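Local structure of peptidase S15/CocE/NonD (4PF1) at residues D31-E37 with T49-K55; T60-R66 with R98-Q104; V87-N91 with G331-A335; G153-G159 with A177-P183. The protein probably acts as a serine aminopeptidase of the S15 family, hydrolysing peptides from their N-terminal end with an alpha/beta-hydrolase catalytic domain. The contacts are given in a common frame with arbitrary orientation. Numbering follows the deposited sequence.

Interaction 1 of 4, residues D31-E37 with T49-K55; sequences DYTRREE and TIILIPK
Arg34 (chi1 and chi2 t, chi3 m) lays one face of its guanidinium against Leu52, with CZ of Arg34 3.9 Å from CD2 of Leu52; its NH2 bonds onward to Thr75 O. Strands 32-37 and 49-54 are antiparallel arms of a beta hairpin, their axes 4.5 Å apart at 159°. Tyr32 pairs with Pro54, Arg34 with Leu52 and Glu36 with Ile50 as non-hydrogen-bonded pairs. Thr33-Ile53, Arg35-Ile51 and Glu37-Thr49 alternate as hydrogen-bonded ones, each closed by two bonds: Thr33 N to Ile53 O is 2.8 Å, Ile51 N to Arg35 O 2.8 Å, Thr49 N to Glu37 O 2.7 Å. Lys55 N to Asp31 O (3.0 Å) prolongs the ladder. Along one strand, Arg35 NH2 forms a salt bridge with Glu37 OE2 (3.0 Å). Helix 83-86 packs on the Tyr32, Leu52 and Pro54 face, helix 133-147 on the Arg35, Glu37 and Ile51 face, and strand 100-105 borders strand 46-54, leaving 32-40 outermost in this chain's sheet.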
# COMPACT_ATOMS: atom_id res chain seq x y z
N ASP A 31 -9.22 -29.09 -18.82
CA ASP A 31 -10.31 -29.82 -18.17
C ASP A 31 -11.68 -29.45 -18.79
O ASP A 31 -12.73 -29.77 -18.23
CB ASP A 31 -10.30 -29.60 -16.64
CG ASP A 31 -10.67 -28.21 -16.15
OD1 ASP A 31 -10.87 -27.31 -17.00
OD2 ASP A 31 -10.75 -28.01 -14.93
N TYR A 32 -11.66 -28.76 -19.95
CA TYR A 32 -12.85 -28.31 -20.66
C TYR A 32 -12.60 -28.23 -22.17
O TYR A 32 -11.45 -28.06 -22.59
CB TYR A 32 -13.32 -26.93 -20.13
CG TYR A 32 -12.40 -25.78 -20.49
CD1 TYR A 32 -11.25 -25.52 -19.74
CD2 TYR A 32 -12.68 -24.94 -21.56
CE1 TYR A 32 -10.39 -24.48 -20.08
CE2 TYR A 32 -11.83 -23.89 -21.91
CZ TYR A 32 -10.69 -23.65 -21.16
OH TYR A 32 -9.85 -22.61 -21.48
N THR A 33 -13.67 -28.28 -22.98
CA THR A 33 -13.59 -28.13 -24.43
C THR A 33 -14.26 -26.81 -24.82
O THR A 33 -15.31 -26.46 -24.28
CB THR A 33 -14.21 -29.35 -25.14
OG1 THR A 33 -13.48 -30.52 -24.75
CG2 THR A 33 -14.19 -29.23 -26.66
N ARG A 34 -13.62 -26.06 -25.73
CA ARG A 34 -14.12 -24.77 -26.18
C ARG A 34 -14.67 -24.89 -27.61
O ARG A 34 -13.90 -25.11 -28.55
CB ARG A 34 -13.00 -23.71 -26.10
CG ARG A 34 -13.45 -22.28 -26.38
CD ARG A 34 -12.28 -21.31 -26.32
NE ARG A 34 -11.79 -21.12 -24.96
CZ ARG A 34 -12.21 -20.15 -24.15
NH1 ARG A 34 -13.11 -19.27 -24.56
NH2 ARG A 34 -11.73 -20.05 -22.92
N ARG A 35 -16.00 -24.78 -27.76
CA ARG A 35 -16.68 -24.84 -29.06
C ARG A 35 -17.11 -23.45 -29.50
O ARG A 35 -17.87 -22.78 -28.80
CB ARG A 35 -17.89 -25.78 -29.00
CG ARG A 35 -17.59 -27.20 -29.46
CD ARG A 35 -18.85 -28.03 -29.58
NE ARG A 35 -19.63 -27.69 -30.77
CZ ARG A 35 -20.63 -28.43 -31.25
NH1 ARG A 35 -20.98 -29.56 -30.64
NH2 ARG A 35 -21.29 -28.05 -32.33
N GLU A 36 -16.60 -22.99 -30.65
CA GLU A 36 -16.92 -21.68 -31.21
C GLU A 36 -17.85 -21.86 -32.40
O GLU A 36 -17.47 -22.50 -33.39
CB GLU A 36 -15.64 -20.91 -31.59
CG GLU A 36 -14.73 -20.65 -30.40
CD GLU A 36 -13.45 -19.89 -30.71
OE1 GLU A 36 -12.71 -20.32 -31.63
OE2 GLU A 36 -13.16 -18.92 -29.99
N GLU A 37 -19.10 -21.38 -32.27
CA GLU A 37 -20.10 -21.59 -33.31
C GLU A 37 -20.75 -20.30 -33.77
O GLU A 37 -21.08 -19.43 -32.96
CB GLU A 37 -21.20 -22.56 -32.80
CG GLU A 37 -20.69 -23.95 -32.44
CD GLU A 37 -20.35 -24.87 -33.60
OE1 GLU A 37 -20.85 -24.63 -34.72
OE2 GLU A 37 -19.59 -25.84 -33.37
N THR A 49 -21.05 -17.64 -30.88
CA THR A 49 -21.43 -18.34 -29.66
C THR A 49 -20.26 -19.19 -29.13
O THR A 49 -19.76 -20.07 -29.83
CB THR A 49 -22.69 -19.19 -29.92
OG1 THR A 49 -23.61 -18.41 -30.69
CG2 THR A 49 -23.35 -19.66 -28.65
N ILE A 50 -19.86 -18.93 -27.88
CA ILE A 50 -18.76 -19.63 -27.22
C ILE A 50 -19.33 -20.63 -26.22
O ILE A 50 -19.93 -20.23 -25.23
CB ILE A 50 -17.76 -18.63 -26.54
CG1 ILE A 50 -17.33 -17.47 -27.50
CG2 ILE A 50 -16.56 -19.35 -25.91
CD1 ILE A 50 -16.83 -17.87 -28.94
N ILE A 51 -19.15 -21.93 -26.50
CA ILE A 51 -19.68 -23.02 -25.68
C ILE A 51 -18.54 -23.71 -24.92
O ILE A 51 -17.62 -24.25 -25.54
CB ILE A 51 -20.49 -24.02 -26.56
CG1 ILE A 51 -21.56 -23.29 -27.41
CG2 ILE A 51 -21.13 -25.12 -25.71
CD1 ILE A 51 -21.76 -23.85 -28.82
N LEU A 52 -18.61 -23.69 -23.58
CA LEU A 52 -17.60 -24.31 -22.73
C LEU A 52 -18.18 -25.58 -22.09
O LEU A 52 -19.08 -25.51 -21.26
CB LEU A 52 -17.10 -23.33 -21.64
CG LEU A 52 -16.68 -21.93 -22.13
CD1 LEU A 52 -16.43 -21.01 -20.96
CD2 LEU A 52 -15.44 -21.98 -23.02
N ILE A 53 -17.68 -26.74 -22.53
CA ILE A 53 -18.16 -28.02 -22.04
C ILE A 53 -17.11 -28.66 -21.14
O ILE A 53 -15.99 -28.91 -21.59
CB ILE A 53 -18.56 -28.98 -23.21
CG1 ILE A 53 -19.35 -28.24 -24.32
CG2 ILE A 53 -19.34 -30.20 -22.68
CD1 ILE A 53 -19.21 -28.84 -25.71
N PRO A 54 -17.44 -28.95 -19.85
CA PRO A 54 -16.46 -29.62 -18.98
C PRO A 54 -16.15 -31.02 -19.51
O PRO A 54 -17.05 -31.70 -19.99
CB PRO A 54 -17.16 -29.67 -17.62
CG PRO A 54 -18.31 -28.71 -17.72
CD PRO A 54 -18.72 -28.72 -19.15
N LYS A 55 -14.87 -31.42 -19.49
CA LYS A 55 -14.48 -32.73 -20.03
C LYS A 55 -15.03 -33.89 -19.19
O LYS A 55 -14.98 -33.85 -17.96
CB LYS A 55 -12.95 -32.84 -20.16
CG LYS A 55 -12.40 -32.15 -21.40
CD LYS A 55 -11.11 -32.79 -21.88
CE LYS A 55 -10.63 -32.22 -23.19
NZ LYS A 55 -9.77 -31.02 -23.00
O HOH W 1 -15.85 -31.79 -23.52

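Interaction 2 of 4, residues T60-R66 with R98-Q104; sequences TPIVLTR and RYIIVYQ
Thr60 opens the pairing: with chi1 t, its OG1 donates to Arg98 O at 2.8 Å, where Arg98 (positive phi) closes a helix in a Schellman motif. Pro61 sets CG over the face of the Tyr99 ring, 3.5 Å from the ring centroid and 9° off the normal, a CH-pi contact, while Pro61 O accepts from Ile100 N at 2.9 Å. Strands 60-66 and 100-104 run parallel, 4.8 Å apart and crossing at -22°, in the register Ile62-Ile100 to Arg66-Gln104. Ile62 places CG2 3.8 Å from Val102 CG2. Val63 bonds at both ends, its N to Ile100 O (2.8 Å) and its O to Val102 N (3.0 Å), and its CG1 meets Ile101 CG1 at 3.7 Å. Leu64 CD1 reaches Val102 CG1 (3.7 Å). Thr65 repeats this, N to Val102 O (2.9 Å) and O to Gln104 N (3.0 Å), and its CB sits 3.7 Å from the Tyr103 ring centroid. Arg66 NE ends the row on Gln104 OE1 at 2.8 Å. In this inner parallel pair of the alpha/beta-hydrolase sheet, side-chain hydrogen bonds join the segments at both ends, the middle is apolar, and the Thr65 and Tyr103 hydroxyls bond to Ile158 O and Asn91 OD1.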
# COMPACT_ATOMS: atom_id res chain seq x y z
N THR A 60 -25.81 -32.70 -18.44
CA THR A 60 -25.64 -31.52 -17.58
C THR A 60 -26.40 -30.30 -18.19
O THR A 60 -26.48 -30.19 -19.41
CB THR A 60 -24.13 -31.25 -17.33
OG1 THR A 60 -23.96 -30.33 -16.25
CG2 THR A 60 -23.39 -30.74 -18.56
N PRO A 61 -26.96 -29.38 -17.37
CA PRO A 61 -27.68 -28.24 -17.96
C PRO A 61 -26.76 -27.18 -18.59
O PRO A 61 -25.53 -27.25 -18.44
CB PRO A 61 -28.45 -27.66 -16.78
CG PRO A 61 -27.67 -28.03 -15.59
CD PRO A 61 -27.03 -29.36 -15.89
N ILE A 62 -27.36 -26.20 -19.28
CA ILE A 62 -26.66 -25.09 -19.92
C ILE A 62 -26.97 -23.78 -19.19
O ILE A 62 -28.12 -23.53 -18.83
CB ILE A 62 -27.03 -25.00 -21.44
CG1 ILE A 62 -26.50 -26.22 -22.23
CG2 ILE A 62 -26.56 -23.67 -22.08
CD1 ILE A 62 -27.23 -26.48 -23.57
N VAL A 63 -25.95 -22.94 -18.98
CA VAL A 63 -26.12 -21.62 -18.38
C VAL A 63 -25.67 -20.58 -19.44
O VAL A 63 -24.50 -20.55 -19.83
CB VAL A 63 -25.45 -21.48 -16.98
CG1 VAL A 63 -23.94 -21.72 -17.03
CG2 VAL A 63 -25.78 -20.14 -16.33
N LEU A 64 -26.65 -19.84 -20.01
CA LEU A 64 -26.44 -18.91 -21.12
C LEU A 64 -26.36 -17.45 -20.68
O LEU A 64 -27.17 -16.98 -19.89
CB LEU A 64 -27.59 -19.09 -22.16
CG LEU A 64 -27.68 -18.08 -23.33
CD1 LEU A 64 -26.50 -18.23 -24.29
CD2 LEU A 64 -28.98 -18.24 -24.09
N THR A 65 -25.39 -16.71 -21.26
CA THR A 65 -25.22 -15.28 -21.05
C THR A 65 -25.02 -14.62 -22.42
O THR A 65 -24.16 -15.05 -23.19
CB THR A 65 -24.08 -15.00 -20.06
OG1 THR A 65 -24.30 -15.76 -18.86
CG2 THR A 65 -23.97 -13.51 -19.71
N ARG A 66 -25.84 -13.61 -22.73
CA ARG A 66 -25.79 -12.90 -24.01
C ARG A 66 -25.24 -11.50 -23.75
O ARG A 66 -25.81 -10.74 -22.96
CB ARG A 66 -27.19 -12.88 -24.66
CG ARG A 66 -27.80 -14.30 -24.76
CD ARG A 66 -29.05 -14.37 -25.61
NE ARG A 66 -28.79 -14.04 -27.00
CZ ARG A 66 -29.15 -12.90 -27.58
NH1 ARG A 66 -28.83 -12.67 -28.85
NH2 ARG A 66 -29.82 -11.99 -26.90
N ARG A 98 -20.25 -28.25 -12.85
CA ARG A 98 -19.92 -28.80 -14.17
C ARG A 98 -21.07 -28.60 -15.19
O ARG A 98 -21.35 -29.48 -16.01
CB ARG A 98 -19.48 -30.27 -14.09
CG ARG A 98 -18.25 -30.47 -13.19
CD ARG A 98 -17.87 -31.92 -13.03
NE ARG A 98 -17.22 -32.45 -14.22
CZ ARG A 98 -17.59 -33.56 -14.85
NH1 ARG A 98 -16.94 -33.97 -15.93
NH2 ARG A 98 -18.62 -34.28 -14.40
N TYR A 99 -21.68 -27.39 -15.17
CA TYR A 99 -22.68 -26.97 -16.16
C TYR A 99 -21.98 -26.66 -17.46
O TYR A 99 -20.78 -26.38 -17.46
CB TYR A 99 -23.39 -25.67 -15.68
CG TYR A 99 -24.55 -25.81 -14.71
CD1 TYR A 99 -24.58 -26.83 -13.77
CD2 TYR A 99 -25.56 -24.86 -14.67
CE1 TYR A 99 -25.62 -26.94 -12.85
CE2 TYR A 99 -26.60 -24.94 -13.75
CZ TYR A 99 -26.63 -25.99 -12.84
OH TYR A 99 -27.67 -26.10 -11.95
N ILE A 100 -22.73 -26.61 -18.57
CA ILE A 100 -22.17 -26.12 -19.82
C ILE A 100 -22.34 -24.60 -19.78
O ILE A 100 -23.45 -24.12 -19.51
CB ILE A 100 -22.84 -26.79 -21.06
CG1 ILE A 100 -22.34 -28.25 -21.23
CG2 ILE A 100 -22.58 -25.98 -22.34
CD1 ILE A 100 -23.35 -29.20 -21.89
N ILE A 101 -21.24 -23.85 -19.92
CA ILE A 101 -21.29 -22.39 -19.85
C ILE A 101 -21.19 -21.81 -21.26
O ILE A 101 -20.24 -22.10 -21.99
CB ILE A 101 -20.20 -21.82 -18.89
CG1 ILE A 101 -20.36 -22.43 -17.47
CG2 ILE A 101 -20.27 -20.28 -18.84
CD1 ILE A 101 -19.10 -22.62 -16.73
N VAL A 102 -22.21 -21.03 -21.66
CA VAL A 102 -22.30 -20.48 -23.01
C VAL A 102 -22.37 -18.94 -22.97
O VAL A 102 -23.23 -18.38 -22.29
CB VAL A 102 -23.51 -21.07 -23.79
CG1 VAL A 102 -23.63 -20.45 -25.18
CG2 VAL A 102 -23.41 -22.59 -23.90
N TYR A 103 -21.49 -18.29 -23.74
CA TYR A 103 -21.47 -16.83 -23.91
C TYR A 103 -21.63 -16.51 -25.37
O TYR A 103 -20.92 -17.06 -26.21
CB TYR A 103 -20.18 -16.21 -23.34
CG TYR A 103 -20.29 -15.86 -21.88
CD1 TYR A 103 -20.28 -16.86 -20.90
CD2 TYR A 103 -20.42 -14.54 -21.46
CE1 TYR A 103 -20.42 -16.54 -19.55
CE2 TYR A 103 -20.53 -14.21 -20.11
CZ TYR A 103 -20.54 -15.22 -19.16
OH TYR A 103 -20.67 -14.92 -17.83
N GLN A 104 -22.60 -15.65 -25.69
CA GLN A 104 -22.87 -15.30 -27.08
C GLN A 104 -22.78 -13.81 -27.30
O GLN A 104 -23.33 -13.04 -26.51
CB GLN A 104 -24.26 -15.83 -27.50
CG GLN A 104 -24.63 -15.53 -28.96
CD GLN A 104 -26.04 -15.92 -29.28
OE1 GLN A 104 -27.01 -15.30 -28.82
NE2 GLN A 104 -26.19 -16.93 -30.11

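Interaction 3 of 4, residues V87-N91 with G331-A335; sequences VPQMN and GRRDA
Arg332 brings its carbonyl to the turn at 89-90: Arg332 O lies 2.9 Å from Met90 N, but at an angle too poor for a hydrogen bond, and 3.3 Å from Gln89 C. Its side chain (chi1 m, chi2 t) runs beside the side chain of Met90 (chi1 and chi2 t, chi3 p), CD of Arg332 being 3.8 Å from SD of Met90, and NH2 bonds to the carbonyl of His328, the histidine of a probable Ser-His-Asp triad. Arg333, with chi1 p, sets CB 3.8 Å from Gln89 CD; its NH1 also binds a glycerol, probably from the crystallisation liquor. Asp334 brings OD1 within 3.5 Å of Gln89 NE2 without forming a hydrogen bond; the same OD1 makes a salt bridge with Arg333 NH1 at 3.5 Å. Residues 89-90 form a short 3-10 segment, Asn91 N bonding to Pro88 O at 2.9 Å. With 229 Å² buried, two distant loops meet by side-chain packing and close polar approaches that do not qualify as hydrogen bonds, near the likely active site.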
# COMPACT_ATOMS: atom_id res chain seq x y z
N VAL A 87 -13.82 -18.53 -16.79
CA VAL A 87 -15.18 -17.98 -16.68
C VAL A 87 -15.24 -16.76 -15.74
O VAL A 87 -14.48 -16.69 -14.77
CB VAL A 87 -16.20 -19.07 -16.24
CG1 VAL A 87 -16.36 -20.13 -17.32
CG2 VAL A 87 -15.82 -19.70 -14.90
N PRO A 88 -16.22 -15.83 -15.95
CA PRO A 88 -16.39 -14.73 -14.97
C PRO A 88 -16.75 -15.31 -13.60
O PRO A 88 -17.30 -16.41 -13.52
CB PRO A 88 -17.55 -13.92 -15.56
CG PRO A 88 -17.60 -14.30 -17.01
CD PRO A 88 -17.23 -15.74 -17.02
N GLN A 89 -16.42 -14.58 -12.51
CA GLN A 89 -16.68 -15.02 -11.13
C GLN A 89 -18.16 -15.36 -10.91
O GLN A 89 -18.47 -16.21 -10.08
CB GLN A 89 -16.22 -13.95 -10.12
CG GLN A 89 -14.70 -13.89 -9.96
CD GLN A 89 -14.22 -12.53 -9.54
OE1 GLN A 89 -14.24 -11.56 -10.32
NE2 GLN A 89 -13.75 -12.42 -8.31
N MET A 90 -19.07 -14.74 -11.69
CA MET A 90 -20.51 -15.00 -11.65
C MET A 90 -20.82 -16.48 -11.88
O MET A 90 -21.73 -17.02 -11.25
CB MET A 90 -21.22 -14.13 -12.71
CG MET A 90 -22.74 -14.32 -12.74
SD MET A 90 -23.54 -13.37 -14.06
CE MET A 90 -22.89 -14.18 -15.50
N ASN A 91 -20.03 -17.14 -12.75
CA ASN A 91 -20.22 -18.55 -13.11
C ASN A 91 -19.42 -19.53 -12.23
O ASN A 91 -19.29 -20.70 -12.60
CB ASN A 91 -19.84 -18.77 -14.59
CG ASN A 91 -20.77 -18.10 -15.56
OD1 ASN A 91 -20.54 -16.97 -15.98
ND2 ASN A 91 -21.83 -18.80 -15.95
N GLY A 331 -22.54 -8.53 -6.64
CA GLY A 331 -23.45 -9.68 -6.59
C GLY A 331 -22.93 -10.83 -7.44
O GLY A 331 -23.26 -12.00 -7.18
N ARG A 332 -22.05 -10.51 -8.42
CA ARG A 332 -21.46 -11.46 -9.37
C ARG A 332 -19.99 -11.81 -9.03
O ARG A 332 -19.33 -12.51 -9.80
CB ARG A 332 -21.56 -10.89 -10.80
CG ARG A 332 -22.99 -10.80 -11.32
CD ARG A 332 -23.06 -9.96 -12.57
NE ARG A 332 -23.16 -8.53 -12.25
CZ ARG A 332 -22.87 -7.56 -13.10
NH1 ARG A 332 -22.45 -7.84 -14.33
NH2 ARG A 332 -23.00 -6.29 -12.74
N ARG A 333 -19.49 -11.33 -7.88
CA ARG A 333 -18.12 -11.62 -7.44
C ARG A 333 -18.06 -11.65 -5.90
O ARG A 333 -19.08 -11.88 -5.25
CB ARG A 333 -17.11 -10.59 -8.03
CG ARG A 333 -17.31 -9.13 -7.60
CD ARG A 333 -16.14 -8.26 -8.03
NE ARG A 333 -16.32 -6.85 -7.67
CZ ARG A 333 -15.91 -6.31 -6.52
NH1 ARG A 333 -15.30 -7.06 -5.61
NH2 ARG A 333 -16.11 -5.02 -6.28
N ASP A 334 -16.85 -11.46 -5.32
CA ASP A 334 -16.64 -11.39 -3.88
C ASP A 334 -17.17 -10.06 -3.34
O ASP A 334 -17.05 -9.03 -4.01
CB ASP A 334 -15.15 -11.54 -3.55
CG ASP A 334 -14.28 -10.47 -4.19
OD1 ASP A 334 -14.24 -10.41 -5.44
OD2 ASP A 334 -13.69 -9.66 -3.44
N ALA A 335 -17.77 -10.07 -2.14
CA ALA A 335 -18.29 -8.85 -1.53
C ALA A 335 -18.18 -8.91 -0.00
O ALA A 335 -19.19 -9.01 0.70
CB ALA A 335 -19.72 -8.61 -1.96

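Interaction 4 of 4, residues G153-G159 with A177-P183; sequences GRVAAIG and ALKAVVP
Val155, Ala157 and Val182 lose the largest areas in this pairing of parallel strands 154-159 and 178-183, whose axes approach to 4.6 Å at -25°. Val155 uses both backbone ends: N to Ala177 O at 2.8 Å and O to Lys179 N at 2.8 Å. Beyond it, Lys179 (phi/psi -106/-21) is an extra residue, so Val155 pairs with Leu178 but Ala157 with Val181, a beta bulge in the second strand. Ala157 then takes N to Ala180 O (3.2 Å) and O to Val182 N (2.9 Å), while its CB fits against Val181 CG1 at 3.9 Å and Leu178 CD1 at 4.1 Å. Val182 (chi1 t) offers CB to Ile158 CG2 at 3.7 Å and, through its O, a weak bond to Gly159 N at 3.4 Å. Gly159 has phi/psi 156/159, angles that call for glycine. Helix 162-169 links the strands in a beta-alpha-beta crossover, and Ser161, the probable nucleophile, follows the first strand as in the nucleophile elbow of alpha/beta hydrolases.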
# COMPACT_ATOMS: atom_id res chain seq x y z
N GLY A 153 -30.84 -30.95 -22.05
CA GLY A 153 -31.88 -30.23 -22.78
C GLY A 153 -32.52 -29.10 -22.00
O GLY A 153 -33.54 -28.56 -22.43
N ARG A 154 -31.94 -28.74 -20.83
CA ARG A 154 -32.45 -27.67 -19.97
C ARG A 154 -31.48 -26.49 -19.95
O ARG A 154 -30.26 -26.70 -19.90
CB ARG A 154 -32.71 -28.19 -18.54
CG ARG A 154 -33.74 -29.31 -18.47
CD ARG A 154 -34.11 -29.60 -17.04
NE ARG A 154 -34.91 -30.82 -16.91
CZ ARG A 154 -35.38 -31.28 -15.76
NH1 ARG A 154 -35.15 -30.62 -14.63
NH2 ARG A 154 -36.09 -32.40 -15.73
N VAL A 155 -32.01 -25.26 -20.05
CA VAL A 155 -31.20 -24.04 -20.13
C VAL A 155 -31.67 -23.00 -19.11
O VAL A 155 -32.87 -22.88 -18.84
CB VAL A 155 -31.23 -23.44 -21.59
CG1 VAL A 155 -30.43 -22.14 -21.68
CG2 VAL A 155 -30.73 -24.45 -22.62
N ALA A 156 -30.71 -22.23 -18.55
CA ALA A 156 -30.97 -21.10 -17.68
C ALA A 156 -30.19 -19.90 -18.17
O ALA A 156 -29.08 -20.07 -18.69
CB ALA A 156 -30.59 -21.42 -16.25
N ALA A 157 -30.76 -18.70 -18.06
CA ALA A 157 -30.09 -17.48 -18.49
C ALA A 157 -29.73 -16.62 -17.28
O ALA A 157 -30.59 -16.37 -16.43
CB ALA A 157 -30.96 -16.69 -19.46
N ILE A 158 -28.45 -16.25 -17.15
CA ILE A 158 -27.96 -15.42 -16.04
C ILE A 158 -27.08 -14.30 -16.60
O ILE A 158 -26.57 -14.40 -17.72
CB ILE A 158 -27.23 -16.26 -14.93
CG1 ILE A 158 -25.77 -16.62 -15.32
CG2 ILE A 158 -28.04 -17.52 -14.52
CD1 ILE A 158 -24.89 -17.15 -14.16
N GLY A 159 -26.92 -13.23 -15.82
CA GLY A 159 -26.11 -12.08 -16.22
C GLY A 159 -26.49 -10.80 -15.52
O GLY A 159 -27.61 -10.66 -15.01
N ALA A 177 -37.17 -25.05 -23.46
CA ALA A 177 -35.97 -25.54 -22.77
C ALA A 177 -35.49 -24.56 -21.67
O ALA A 177 -34.74 -24.97 -20.79
CB ALA A 177 -34.86 -25.80 -23.77
N LEU A 178 -35.92 -23.27 -21.72
CA LEU A 178 -35.56 -22.29 -20.69
C LEU A 178 -36.34 -22.59 -19.40
O LEU A 178 -37.58 -22.52 -19.40
CB LEU A 178 -35.79 -20.84 -21.16
CG LEU A 178 -35.36 -19.74 -20.17
CD1 LEU A 178 -33.84 -19.55 -20.19
CD2 LEU A 178 -36.06 -18.44 -20.47
N LYS A 179 -35.62 -22.96 -18.33
CA LYS A 179 -36.21 -23.42 -17.07
C LYS A 179 -36.13 -22.39 -15.93
O LYS A 179 -36.89 -22.52 -14.98
CB LYS A 179 -35.55 -24.74 -16.61
CG LYS A 179 -35.63 -25.89 -17.65
CD LYS A 179 -37.07 -26.30 -18.00
CE LYS A 179 -37.11 -27.23 -19.19
NZ LYS A 179 -38.50 -27.56 -19.59
N ALA A 180 -35.20 -21.41 -16.01
CA ALA A 180 -35.03 -20.38 -14.96
C ALA A 180 -34.17 -19.22 -15.45
O ALA A 180 -33.40 -19.38 -16.39
CB ALA A 180 -34.39 -21.00 -13.72
N VAL A 181 -34.29 -18.05 -14.79
CA VAL A 181 -33.47 -16.86 -15.09
C VAL A 181 -32.96 -16.21 -13.79
O VAL A 181 -33.67 -16.20 -12.78
CB VAL A 181 -34.17 -15.81 -16.01
CG1 VAL A 181 -34.25 -16.29 -17.46
CG2 VAL A 181 -35.55 -15.43 -15.47
N VAL A 182 -31.73 -15.67 -13.83
CA VAL A 182 -31.14 -14.95 -12.70
C VAL A 182 -30.62 -13.57 -13.20
O VAL A 182 -29.42 -13.41 -13.47
CB VAL A 182 -30.03 -15.77 -11.95
CG1 VAL A 182 -29.55 -15.02 -10.70
CG2 VAL A 182 -30.53 -17.16 -11.57
N PRO A 183 -31.51 -12.56 -13.37
CA PRO A 183 -31.03 -11.25 -13.82
C PRO A 183 -30.43 -10.42 -12.68
O PRO A 183 -31.11 -10.12 -11.69
CB PRO A 183 -32.29 -10.60 -14.42
CG PRO A 183 -33.44 -11.26 -13.73
CD PRO A 183 -32.97 -12.56 -13.13

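Interactions 1, 2 and 4 belong to one sheet, and interaction 3 joins loops beside it. Interactions 2 and 4 are buried parallel pairs with centres 9 Å apart; strands 60-67 and 154-160 are neighbours, joined by Leu64 N to Ala156 O at 2.8 Å. Interaction 1, antiparallel and only partly buried, carries charged side chains on the outermost strand, yet its other strand bonds to interaction 2 through Ile50 N and Tyr103 O (2.7 Å). Interaction 3 is a surface contact without the backbone ladders of the others. Met90 and Asn91 nevertheless tie it to the core: Asn91 OD1 lies 2.8 Å from Tyr103 OH, and Met90 SD 3.6 Å from Gly159 CA.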